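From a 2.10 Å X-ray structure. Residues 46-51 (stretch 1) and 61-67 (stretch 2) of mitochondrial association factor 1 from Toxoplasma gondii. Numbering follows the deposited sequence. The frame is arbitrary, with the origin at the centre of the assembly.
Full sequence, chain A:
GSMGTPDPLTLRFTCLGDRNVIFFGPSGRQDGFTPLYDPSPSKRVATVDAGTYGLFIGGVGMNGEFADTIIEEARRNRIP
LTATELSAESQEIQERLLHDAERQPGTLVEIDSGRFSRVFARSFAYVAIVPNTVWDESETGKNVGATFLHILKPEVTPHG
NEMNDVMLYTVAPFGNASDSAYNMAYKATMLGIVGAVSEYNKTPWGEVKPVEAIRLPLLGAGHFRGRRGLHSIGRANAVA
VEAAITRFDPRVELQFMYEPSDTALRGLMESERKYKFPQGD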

# COMPACT_ATOMS: atom_id res chain seq x y z
N ALA A 46 5.34 3.62 -6.58
CA ALA A 46 4.20 2.72 -6.47
C ALA A 46 3.34 3.11 -5.28
O ALA A 46 3.81 3.13 -4.14
CB ALA A 46 4.67 1.28 -6.34
N THR A 47 2.07 3.41 -5.53
CA THR A 47 1.17 3.85 -4.47
C THR A 47 0.42 2.66 -3.88
O THR A 47 -0.04 1.77 -4.60
CB THR A 47 0.17 4.89 -4.99
OG1 THR A 47 0.90 5.99 -5.56
CG2 THR A 47 -0.71 5.40 -3.87
N VAL A 48 0.30 2.65 -2.55
CA VAL A 48 -0.30 1.54 -1.83
C VAL A 48 -1.78 1.78 -1.55
O VAL A 48 -2.14 2.68 -0.79
CB VAL A 48 0.43 1.29 -0.49
CG1 VAL A 48 -0.30 0.25 0.35
CG2 VAL A 48 1.87 0.85 -0.75
N ASP A 49 -2.62 0.97 -2.16
CA ASP A 49 -4.06 1.06 -1.96
C ASP A 49 -4.46 0.57 -0.57
O ASP A 49 -4.10 -0.54 -0.18
CB ASP A 49 -4.79 0.24 -3.03
CG ASP A 49 -6.29 0.52 -3.07
OD1 ASP A 49 -6.80 1.22 -2.17
OD2 ASP A 49 -6.95 0.02 -4.00
N ALA A 50 -5.19 1.39 0.17
CA ALA A 50 -5.78 0.95 1.42
C ALA A 50 -6.93 -0.00 1.11
O ALA A 50 -8.08 0.42 0.95
CB ALA A 50 -6.26 2.13 2.25
N GLY A 51 -6.61 -1.29 1.03
CA GLY A 51 -7.53 -2.29 0.52
C GLY A 51 -8.64 -2.70 1.46
O GLY A 51 -8.62 -2.38 2.65
N GLY A 61 -13.50 5.78 -0.25
CA GLY A 61 -12.21 6.14 0.30
C GLY A 61 -11.13 6.09 -0.76
O GLY A 61 -11.39 6.33 -1.94
N MET A 62 -9.91 5.78 -0.34
CA MET A 62 -8.77 5.71 -1.26
C MET A 62 -8.96 4.62 -2.30
O MET A 62 -8.60 4.80 -3.47
CB MET A 62 -7.48 5.46 -0.49
CG MET A 62 -6.24 5.54 -1.35
SD MET A 62 -4.75 5.06 -0.46
CE MET A 62 -3.51 5.37 -1.71
N ASN A 63 -9.50 3.49 -1.87
CA ASN A 63 -9.76 2.37 -2.77
C ASN A 63 -10.63 2.81 -3.94
O ASN A 63 -10.39 2.44 -5.09
CB ASN A 63 -10.43 1.22 -2.01
CG ASN A 63 -10.45 -0.07 -2.81
OD1 ASN A 63 -9.61 -0.29 -3.68
ND2 ASN A 63 -11.41 -0.94 -2.51
N GLY A 64 -11.64 3.62 -3.63
CA GLY A 64 -12.52 4.18 -4.64
C GLY A 64 -11.80 5.13 -5.58
O GLY A 64 -12.09 5.17 -6.77
N GLU A 65 -10.84 5.89 -5.04
CA GLU A 65 -10.06 6.81 -5.85
C GLU A 65 -9.16 6.05 -6.81
O GLU A 65 -8.96 6.46 -7.95
CB GLU A 65 -9.22 7.74 -4.97
CG GLU A 65 -10.03 8.68 -4.10
CD GLU A 65 -10.86 9.66 -4.91
OE1 GLU A 65 -10.43 10.03 -6.02
OE2 GLU A 65 -11.95 10.05 -4.44
N PHE A 66 -8.61 4.93 -6.34
CA PHE A 66 -7.80 4.06 -7.19
C PHE A 66 -8.63 3.52 -8.35
O PHE A 66 -8.19 3.54 -9.50
CB PHE A 66 -7.23 2.89 -6.38
CG PHE A 66 -5.74 2.93 -6.22
CD1 PHE A 66 -4.91 2.63 -7.28
CD2 PHE A 66 -5.17 3.24 -5.00
CE1 PHE A 66 -3.53 2.66 -7.14
CE2 PHE A 66 -3.79 3.26 -4.84
CZ PHE A 66 -2.98 2.98 -5.92
N ALA A 67 -9.83 3.04 -8.04
CA ALA A 67 -10.73 2.51 -9.06
C ALA A 67 -11.12 3.58 -10.07
O ALA A 67 -11.08 3.36 -11.28
CB ALA A 67 -11.96 1.92 -8.41
O HOH W 1 -9.67 2.77 1.15

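A strand running through Thr47 to Asp49 passes beside a helix that includes Met62 to Ala67 and continues beyond it. Their axes approach to 6.9 Å, with 123° between the N-to-C directions, so the helix crosses the strand obliquely. The nearest CA atoms are those of Asp49 and Asn63, 5.9 Å apart. Along the helix, Phe66 N donates to Met62 O at 2.9 Å and Ala67 N to Asn63 O at 3.1 Å. Asn63 N donates to a water at 3.1 Å, and that water donates to Ala50 O at 2.8 Å, bridging the two backbones.

Met62 and Phe66, one helical turn apart, both point toward the strand. The long, unbranched Met62 side chain, t at all three chi angles, runs out along the strand: its SD lies 4.3 Å from Ala50 CB, a modest apolar contact, and its CE reaches Thr47 CG2 at 3.5 Å and Val48 O at 3.2 Å. Phe66 fills the neighbouring space with a broad ring, its CZ 3.8 Å from Thr47 CB and its CD2 3.5 Å from Asp49 CG. Thr47 offers CB to Phe66 and CG2 to Met62, while its hydroxyl is hydrogen-bonded elsewhere in the structure. Asp49 leaves the strand sideways, but with chi1 t its carboxylate ends nearer the helix, OD2 lying 2.7 Å from the modelled OD1 of Asn63, an amide probably turned over.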